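Local coordinates for protein cytochrome C2, ISO-2 (Rhodospirillum centenum, PDB 1JDL) that carries electrons through a covalently bound heme, donating them to the oxidized bacteriochlorophyll in the photophosphorylation pathway of purple non-sulfur photosynthetic bacteria, at residues P5-G8 against E9-K13; D74-A77 against F78-F82; A86-A89 against E90-K93. One frame throughout, in Å; residues are numbered along the deposited sequence.

How the contacts relate
Three local turns, met in series along the chain, illustrate how a small all-helical cytochrome is assembled; none closes a long loop, and none nests in or crosses another. Contact 1 comes first, winding helix 5-11 where it lies against helix 105-115. The chain then passes through helices 51-58 and 65-71 before contact 2 starts helix 75-85, on the opposite side of the molecule's centre, with about 24 Å between the two contact centres. Contact 3 opens three residues later, turning the chain just past the end of that helix. Contacts 2 and 3 touch, R80 CG lying 3.3 Å from A92 O, so the turn folds back on the helix it has just left.

Contact 1: P5-G8 against E9-K13; sequences PAKG and EAVFK
K7 and V11, one helical turn apart, show how a long side chain can return along its own helix. From CB the lysine sets out away from the 9-13 segment, its CG anti to the backbone N (chi1 179°). A first bend comes at chi2, and the aliphatic run through CG, CD and CE makes no close contact with the next turn. A second bend at chi4 (63°) then brings the amine back, and the tip does the touching: K7 NZ stands 3.2 Å from V11 CG2 and, more loosely, 4.1 Å from A10 CB. The two side chains cross at about a right angle, and of the valine's two methyls it is CG2 that the ammonium end meets. That methyl is available because V11 places CG2 beside its own backbone N, where it also lies 3.5 Å from K7 O.

Beneath these contacts runs the helical ladder. K7 O receives V11 N at 3.1 Å, in the carbonyl plane, and takes a second, weak bond from A10 N; one oxygen thus serves two amides. E9 N binds P5 O, while F12 N reaches G8 O at 2.9 Å. V11 CB rests 3.5 Å from the same G8 oxygen, packing its branch point against the preceding turn.

G8 is buried, whereas A6, K7 and E9 are exposed. Several side chains meet helix 105-115, with P5 on A113, V11 on V111 and E9 on Y114, and the K7 side chain touches D110 of the same helix. F12 continues this interface, its ring meeting Y114 with planes inclined at about 50° and its side chain lying about 5 Å from the heme. The pairing of N- and C-terminal helices seen here is a hallmark of the cytochrome c fold.

Contact 2: D74-A77 against F78-F82; sequences DPNA and FLRKF
R80 leans back over N76, its guanidinium presenting one face to N76 CB, which sits 4.2 Å above the plane and offset toward the rim. The arginine gets there by running extended from CG to NE, its first bond (chi1 -75°) setting CG beside the backbone N. On this path R80 CG passes 3.3 Å from N76 O, the same oxygen that accepts R80 N at 2.9 Å. L79 repeats the pattern one residue earlier, L79 CG lying 3.4 Å from P75 O. F78 instead sends its ring away from the preceding turn, with CG anti to N (chi1 180°).

D74 is the N-cap. Its OD1 takes A77 N at 3.2 Å from above the carboxylate plane, while its backbone O accepts F78 N at 3.1 Å, so a single residue satisfies two amides of the first turn.

The differing directions distribute the helix among its neighbours. F78 packs on N67, A70 and Y71 of helix 65-71, and L79 on I52 and A56 of helix 51-58. R80 NH2 bonds to G94 O in the following loop, and P75 approaches M98, one of the two axial ligands of the heme iron.

Contact 3: A86-A89 against E90-K93; sequences AGHA and EQAK
H88 O accepts the amide N of Q91 at 3.0 Å, and A89 O takes A92 N at the same length, two successive bonds spanning three residues as in a 3-10 turn. Both donors stand well above their carbonyl planes, by 53° and 58°, in keeping with the tight winding of such a turn.

Above this backbone the H88 and Q91 side chains lie side by side and point the same way, each with its first bond setting CG beside the backbone N. The amide and imidazole planes are 64° apart, and Q91 NE2 comes obliquely to within 3.3 Å of H88 CD2. Lower down, Q91 CB lies 3.6 Å from H88 O. A86 CB meets the edge of the imidazole in its plane. G87, with positive phi, forms the Schellman motif that ends helix 75-85 and starts the turn.

A92 packs its methyl back on R80 and L83 of that helix. E90 OE2 remains 6.9 Å from H88 NE2, too far for a salt bridge, though its charge might slightly stabilise a protonated ring. Across the contact the hydrogen bonds are all main-chain ones, so the turn probably owes its shape to the backbone, while the side chains of this surface region add van der Waals packing.

Contact 1: P5-G8 against E9-K13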
ATOM      1  N   PRO A   5     -12.326   7.754   9.700  1.00 32.62           N
ATOM      2  CA  PRO A   5     -11.615   8.574   8.714  1.00 31.82           C
ATOM      3  C   PRO A   5     -11.104   9.908   9.257  1.00 31.66           C
ATOM      4  O   PRO A   5     -10.097  10.430   8.777  1.00 30.69           O
ATOM      5  CB  PRO A   5     -12.645   8.744   7.596  1.00 32.64           C
ATOM      6  CG  PRO A   5     -13.955   8.670   8.324  1.00 33.23           C
ATOM      7  CD  PRO A   5     -13.725   7.536   9.292  1.00 32.81           C
ATOM      8  N   ALA A   6     -11.793  10.457  10.255  1.00 31.44           N
ATOM      9  CA  ALA A   6     -11.381  11.723  10.854  1.00 31.57           C
ATOM     10  C   ALA A   6     -10.032  11.533  11.534  1.00 31.39           C
ATOM     11  O   ALA A   6      -9.131  12.362  11.396  1.00 32.39           O
ATOM     12  CB  ALA A   6     -12.422  12.192  11.866  1.00 31.86           C
ATOM     13  N   LYS A   7      -9.899  10.438  12.275  1.00 30.63           N
ATOM     14  CA  LYS A   7      -8.645  10.133  12.951  1.00 31.42           C
ATOM     15  C   LYS A   7      -7.651   9.650  11.899  1.00 29.52           C
ATOM     16  O   LYS A   7      -6.449   9.884  12.008  1.00 29.16           O
ATOM     17  CB  LYS A   7      -8.849   9.043  14.006  1.00 34.21           C
ATOM     18  CG  LYS A   7      -7.573   8.665  14.743  1.00 38.29           C
ATOM     19  CD  LYS A   7      -6.982   9.868  15.464  1.00 41.48           C
ATOM     20  CE  LYS A   7      -5.628   9.543  16.070  1.00 43.15           C
ATOM     21  NZ  LYS A   7      -4.630   9.185  15.023  1.00 44.76           N
ATOM     22  N   GLY A   8      -8.170   8.978  10.875  1.00 27.52           N
ATOM     23  CA  GLY A   8      -7.320   8.475   9.813  1.00 25.93           C
ATOM     24  C   GLY A   8      -6.535   9.570   9.121  1.00 25.29           C
ATOM     25  O   GLY A   8      -5.392   9.358   8.712  1.00 23.96           O
ATOM     26  N   GLU A   9      -7.144  10.745   8.989  1.00 25.65           N
ATOM     27  CA  GLU A   9      -6.488  11.874   8.338  1.00 27.25           C
ATOM     28  C   GLU A   9      -5.261  12.302   9.139  1.00 27.76           C
ATOM     29  O   GLU A   9      -4.263  12.754   8.574  1.00 26.82           O
ATOM     30  CB  GLU A   9      -7.460  13.051   8.207  1.00 29.21           C
ATOM     31  CG  GLU A   9      -6.872  14.254   7.489  1.00 34.06           C
ATOM     32  CD  GLU A   9      -7.868  15.388   7.334  1.00 37.77           C
ATOM     33  OE1 GLU A   9      -7.500  16.423   6.740  1.00 40.46           O
ATOM     34  OE2 GLU A   9      -9.018  15.246   7.807  1.00 39.66           O
ATOM     35  N   ALA A  10      -5.345  12.152  10.456  1.00 27.56           N
ATOM     36  CA  ALA A  10      -4.245  12.506  11.344  1.00 27.12           C
ATOM     37  C   ALA A  10      -3.138  11.462  11.225  1.00 25.97           C
ATOM     38  O   ALA A  10      -1.952  11.793  11.223  1.00 26.48           O
ATOM     39  CB  ALA A  10      -4.742  12.582  12.785  1.00 27.97           C
ATOM     40  N   VAL A  11      -3.531  10.198  11.130  1.00 25.37           N
ATOM     41  CA  VAL A  11      -2.566   9.118  10.994  1.00 23.88           C
ATOM     42  C   VAL A  11      -1.834   9.277   9.664  1.00 22.76           C
ATOM     43  O   VAL A  11      -0.644   8.984   9.558  1.00 22.05           O
ATOM     44  CB  VAL A  11      -3.256   7.734  11.021  1.00 24.58           C
ATOM     45  CG1 VAL A  11      -2.235   6.637  10.760  1.00 23.70           C
ATOM     46  CG2 VAL A  11      -3.926   7.509  12.368  1.00 26.87           C
ATOM     47  N   PHE A  12      -2.547   9.759   8.650  1.00 20.34           N
ATOM     48  CA  PHE A  12      -1.949   9.932   7.332  1.00 21.18           C
ATOM     49  C   PHE A  12      -0.768  10.897   7.342  1.00 20.86           C
ATOM     50  O   PHE A  12       0.010  10.944   6.388  1.00 19.98           O
ATOM     51  CB  PHE A  12      -2.990  10.418   6.322  1.00 20.60           C
ATOM     52  CG  PHE A  12      -2.542  10.290   4.897  1.00 21.90           C
ATOM     53  CD1 PHE A  12      -2.508   9.043   4.279  1.00 22.62           C
ATOM     54  CD2 PHE A  12      -2.105  11.401   4.185  1.00 23.10           C
ATOM     55  CE1 PHE A  12      -2.041   8.905   2.975  1.00 22.61           C
ATOM     56  CE2 PHE A  12      -1.635  11.273   2.881  1.00 24.26           C
ATOM     57  CZ  PHE A  12      -1.603  10.022   2.277  1.00 23.43           C
ATOM     58  N   LYS A  13      -0.638  11.683   8.405  1.00 22.51           N
ATOM     59  CA  LYS A  13       0.482  12.608   8.497  1.00 24.71           C
ATOM     60  C   LYS A  13       1.777  11.797   8.461  1.00 23.97           C
ATOM     61  O   LYS A  13       2.813  12.284   8.010  1.00 25.62           O
ATOM     62  CB  LYS A  13       0.406  13.417   9.796  1.00 26.83           C
ATOM     63  CG  LYS A  13      -0.753  14.400   9.835  1.00 31.59           C
ATOM     64  CD  LYS A  13      -0.760  15.190  11.136  1.00 35.97           C
ATOM     65  CE  LYS A  13      -1.872  16.226  11.145  1.00 38.99           C
ATOM     66  NZ  LYS A  13      -1.901  16.992  12.423  1.00 40.81           N
TER

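Contact 2: D74-A77 against F78-F82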
ATOM      1  N   ASP A  74       4.257  -4.626   8.295  1.00 19.26           N
ATOM      2  CA  ASP A  74       5.530  -5.120   7.775  1.00 20.47           C
ATOM      3  C   ASP A  74       5.338  -5.358   6.280  1.00 19.57           C
ATOM      4  O   ASP A  74       4.996  -6.462   5.857  1.00 18.60           O
ATOM      5  CB  ASP A  74       5.911  -6.443   8.455  1.00 22.91           C
ATOM      6  CG  ASP A  74       7.355  -6.843   8.194  1.00 25.73           C
ATOM      7  OD1 ASP A  74       7.882  -6.524   7.108  1.00 25.88           O
ATOM      8  OD2 ASP A  74       7.961  -7.491   9.074  1.00 27.95           O
ATOM      9  N   PRO A  75       5.548  -4.316   5.460  1.00 19.91           N
ATOM     10  CA  PRO A  75       5.392  -4.414   4.007  1.00 19.46           C
ATOM     11  C   PRO A  75       6.102  -5.603   3.358  1.00 19.12           C
ATOM     12  O   PRO A  75       5.490  -6.358   2.600  1.00 18.60           O
ATOM     13  CB  PRO A  75       5.925  -3.069   3.518  1.00 20.03           C
ATOM     14  CG  PRO A  75       5.523  -2.146   4.624  1.00 20.11           C
ATOM     15  CD  PRO A  75       5.901  -2.943   5.858  1.00 19.32           C
ATOM     16  N   ASN A  76       7.388  -5.770   3.654  1.00 19.59           N
ATOM     17  CA  ASN A  76       8.163  -6.869   3.085  1.00 21.11           C
ATOM     18  C   ASN A  76       7.592  -8.240   3.413  1.00 21.06           C
ATOM     19  O   ASN A  76       7.450  -9.093   2.531  1.00 20.10           O
ATOM     20  CB  ASN A  76       9.609  -6.800   3.573  1.00 24.77           C
ATOM     21  CG  ASN A  76      10.451  -5.851   2.757  1.00 28.76           C
ATOM     22  OD1 ASN A  76      11.123  -4.970   3.300  1.00 33.89           O
ATOM     23  ND2 ASN A  76      10.432  -6.030   1.440  1.00 28.10           N
ATOM     24  N   ALA A  77       7.268  -8.455   4.685  1.00 20.39           N
ATOM     25  CA  ALA A  77       6.724  -9.736   5.119  1.00 19.97           C
ATOM     26  C   ALA A  77       5.444 -10.078   4.376  1.00 19.49           C
ATOM     27  O   ALA A  77       5.262 -11.213   3.936  1.00 20.78           O
ATOM     28  CB  ALA A  77       6.469  -9.715   6.621  1.00 21.47           C
ATOM     29  N   PHE A  78       4.562  -9.095   4.226  1.00 18.25           N
ATOM     30  CA  PHE A  78       3.297  -9.319   3.536  1.00 18.56           C
ATOM     31  C   PHE A  78       3.493  -9.692   2.069  1.00 18.05           C
ATOM     32  O   PHE A  78       2.913 -10.662   1.583  1.00 18.06           O
ATOM     33  CB  PHE A  78       2.416  -8.071   3.618  1.00 19.36           C
ATOM     34  CG  PHE A  78       1.091  -8.224   2.925  1.00 20.00           C
ATOM     35  CD1 PHE A  78       0.021  -8.844   3.565  1.00 21.66           C
ATOM     36  CD2 PHE A  78       0.926  -7.785   1.614  1.00 21.06           C
ATOM     37  CE1 PHE A  78      -1.199  -9.025   2.907  1.00 23.84           C
ATOM     38  CE2 PHE A  78      -0.288  -7.960   0.945  1.00 20.27           C
ATOM     39  CZ  PHE A  78      -1.351  -8.581   1.593  1.00 23.33           C
ATOM     40  N   LEU A  79       4.304  -8.911   1.365  1.00 16.92           N
ATOM     41  CA  LEU A  79       4.559  -9.151  -0.048  1.00 16.81           C
ATOM     42  C   LEU A  79       5.249 -10.480  -0.327  1.00 17.46           C
ATOM     43  O   LEU A  79       4.903 -11.175  -1.283  1.00 18.58           O
ATOM     44  CB  LEU A  79       5.391  -8.008  -0.622  1.00 16.31           C
ATOM     45  CG  LEU A  79       4.688  -6.652  -0.690  1.00 17.30           C
ATOM     46  CD1 LEU A  79       5.686  -5.576  -1.097  1.00 17.33           C
ATOM     47  CD2 LEU A  79       3.539  -6.725  -1.682  1.00 18.31           C
ATOM     48  N   ARG A  80       6.226 -10.835   0.498  1.00 17.35           N
ATOM     49  CA  ARG A  80       6.937 -12.093   0.314  1.00 18.95           C
ATOM     50  C   ARG A  80       6.010 -13.283   0.512  1.00 19.47           C
ATOM     51  O   ARG A  80       6.058 -14.250  -0.253  1.00 19.69           O
ATOM     52  CB  ARG A  80       8.120 -12.171   1.282  1.00 21.80           C
ATOM     53  CG  ARG A  80       9.281 -11.287   0.858  1.00 22.75           C
ATOM     54  CD  ARG A  80      10.389 -11.238   1.900  1.00 29.48           C
ATOM     55  NE  ARG A  80      11.517 -10.434   1.430  1.00 32.29           N
ATOM     56  CZ  ARG A  80      12.431  -9.880   2.221  1.00 34.43           C
ATOM     57  NH1 ARG A  80      12.358 -10.034   3.537  1.00 35.24           N
ATOM     58  NH2 ARG A  80      13.420  -9.168   1.695  1.00 34.22           N
ATOM     59  N   LYS A  81       5.156 -13.211   1.528  1.00 20.04           N
ATOM     60  CA  LYS A  81       4.223 -14.299   1.793  1.00 21.92           C
ATOM     61  C   LYS A  81       3.184 -14.407   0.688  1.00 21.21           C
ATOM     62  O   LYS A  81       2.808 -15.509   0.290  1.00 22.28           O
ATOM     63  CB  LYS A  81       3.521 -14.095   3.136  1.00 22.99           C
ATOM     64  CG  LYS A  81       2.436 -15.124   3.411  1.00 26.72           C
ATOM     65  CD  LYS A  81       1.745 -14.882   4.740  1.00 30.37           C
ATOM     66  CE  LYS A  81       0.550 -15.812   4.901  1.00 32.80           C
ATOM     67  NZ  LYS A  81       0.935 -17.238   4.688  1.00 33.21           N
ATOM     68  N   PHE A  82       2.717 -13.264   0.189  1.00 20.50           N
ATOM     69  CA  PHE A  82       1.717 -13.276  -0.873  1.00 20.87           C
ATOM     70  C   PHE A  82       2.244 -13.978  -2.121  1.00 20.29           C
ATOM     71  O   PHE A  82       1.543 -14.785  -2.730  1.00 20.75           O
ATOM     72  CB  PHE A  82       1.295 -11.853  -1.256  1.00 19.59           C
ATOM     73  CG  PHE A  82       0.189 -11.814  -2.279  1.00 21.89           C
ATOM     74  CD1 PHE A  82      -1.143 -11.826  -1.882  1.00 22.58           C
ATOM     75  CD2 PHE A  82       0.481 -11.829  -3.639  1.00 21.60           C
ATOM     76  CE1 PHE A  82      -2.171 -11.857  -2.827  1.00 23.42           C
ATOM     77  CE2 PHE A  82      -0.535 -11.862  -4.592  1.00 22.75           C
ATOM     78  CZ  PHE A  82      -1.868 -11.876  -4.183  1.00 22.59           C
TER

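Contact 3: A86-A89 against E90-K93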
ATOM      1  N   ALA A  86       1.180 -17.689  -3.728  1.00 23.09           N
ATOM      2  CA  ALA A  86       0.683 -17.703  -5.101  1.00 23.91           C
ATOM      3  C   ALA A  86       1.449 -18.633  -6.034  1.00 24.92           C
ATOM      4  O   ALA A  86       1.031 -18.848  -7.176  1.00 25.74           O
ATOM      5  CB  ALA A  86       0.695 -16.287  -5.670  1.00 24.35           C
ATOM      6  N   GLY A  87       2.564 -19.177  -5.559  1.00 24.80           N
ATOM      7  CA  GLY A  87       3.356 -20.064  -6.393  1.00 24.76           C
ATOM      8  C   GLY A  87       4.494 -19.346  -7.100  1.00 26.48           C
ATOM      9  O   GLY A  87       5.040 -19.851  -8.086  1.00 26.24           O
ATOM     10  N   HIS A  88       4.849 -18.164  -6.599  1.00 25.84           N
ATOM     11  CA  HIS A  88       5.932 -17.368  -7.175  1.00 26.37           C
ATOM     12  C   HIS A  88       6.954 -17.018  -6.100  1.00 27.27           C
ATOM     13  O   HIS A  88       7.389 -15.869  -5.989  1.00 27.27           O
ATOM     14  CB  HIS A  88       5.385 -16.071  -7.786  1.00 28.87           C
ATOM     15  CG  HIS A  88       4.348 -16.290  -8.845  1.00 31.79           C
ATOM     16  ND1 HIS A  88       3.026 -16.548  -8.552  1.00 33.40           N
ATOM     17  CD2 HIS A  88       4.444 -16.303 -10.195  1.00 34.40           C
ATOM     18  CE1 HIS A  88       2.352 -16.711  -9.676  1.00 35.20           C
ATOM     19  NE2 HIS A  88       3.189 -16.568 -10.689  1.00 35.53           N
ATOM     20  N   ALA A  89       7.339 -18.017  -5.315  1.00 27.50           N
ATOM     21  CA  ALA A  89       8.298 -17.822  -4.236  1.00 28.60           C
ATOM     22  C   ALA A  89       9.631 -17.268  -4.723  1.00 29.36           C
ATOM     23  O   ALA A  89      10.271 -16.474  -4.037  1.00 29.70           O
ATOM     24  CB  ALA A  89       8.521 -19.137  -3.499  1.00 27.90           C
ATOM     25  N   GLU A  90      10.044 -17.687  -5.911  1.00 32.28           N
ATOM     26  CA  GLU A  90      11.311 -17.241  -6.475  1.00 35.18           C
ATOM     27  C   GLU A  90      11.380 -15.726  -6.654  1.00 35.35           C
ATOM     28  O   GLU A  90      12.466 -15.150  -6.676  1.00 35.36           O
ATOM     29  CB  GLU A  90      11.549 -17.936  -7.816  1.00 38.70           C
ATOM     30  CG  GLU A  90      10.509 -17.608  -8.873  1.00 43.67           C
ATOM     31  CD  GLU A  90      10.601 -18.521 -10.080  1.00 46.84           C
ATOM     32  OE1 GLU A  90      11.706 -18.646 -10.651  1.00 48.94           O
ATOM     33  OE2 GLU A  90       9.566 -19.113 -10.458  1.00 49.66           O
ATOM     34  N   GLN A  91      10.225 -15.079  -6.774  1.00 34.38           N
ATOM     35  CA  GLN A  91      10.190 -13.634  -6.961  1.00 35.43           C
ATOM     36  C   GLN A  91      10.079 -12.855  -5.655  1.00 35.15           C
ATOM     37  O   GLN A  91       9.970 -11.630  -5.668  1.00 35.64           O
ATOM     38  CB  GLN A  91       9.025 -13.252  -7.880  1.00 37.11           C
ATOM     39  CG  GLN A  91       9.018 -13.999  -9.203  1.00 40.42           C
ATOM     40  CD  GLN A  91       8.003 -13.446 -10.181  1.00 42.47           C
ATOM     41  OE1 GLN A  91       8.117 -12.304 -10.630  1.00 43.69           O
ATOM     42  NE2 GLN A  91       7.005 -14.252 -10.517  1.00 43.19           N
ATOM     43  N   ALA A  92      10.121 -13.562  -4.530  1.00 34.25           N
ATOM     44  CA  ALA A  92      10.008 -12.919  -3.223  1.00 34.74           C
ATOM     45  C   ALA A  92      11.345 -12.740  -2.511  1.00 34.77           C
ATOM     46  O   ALA A  92      11.383 -12.543  -1.296  1.00 35.54           O
ATOM     47  CB  ALA A  92       9.053 -13.718  -2.338  1.00 34.40           C
ATOM     48  N   LYS A  93      12.442 -12.797  -3.260  1.00 34.91           N
ATOM     49  CA  LYS A  93      13.766 -12.646  -2.666  1.00 35.09           C
ATOM     50  C   LYS A  93      14.187 -11.183  -2.513  1.00 34.85           C
ATOM     51  O   LYS A  93      15.071 -10.866  -1.714  1.00 36.04           O
ATOM     52  CB  LYS A  93      14.801 -13.407  -3.501  1.00 36.37           C
ATOM     53  CG  LYS A  93      14.551 -14.908  -3.550  1.00 38.90           C
ATOM     54  CD  LYS A  93      15.598 -15.632  -4.382  1.00 40.21           C
ATOM     55  CE  LYS A  93      15.320 -17.127  -4.427  1.00 41.64           C
ATOM     56  NZ  LYS A  93      16.324 -17.860  -5.246  1.00 43.43           N
TER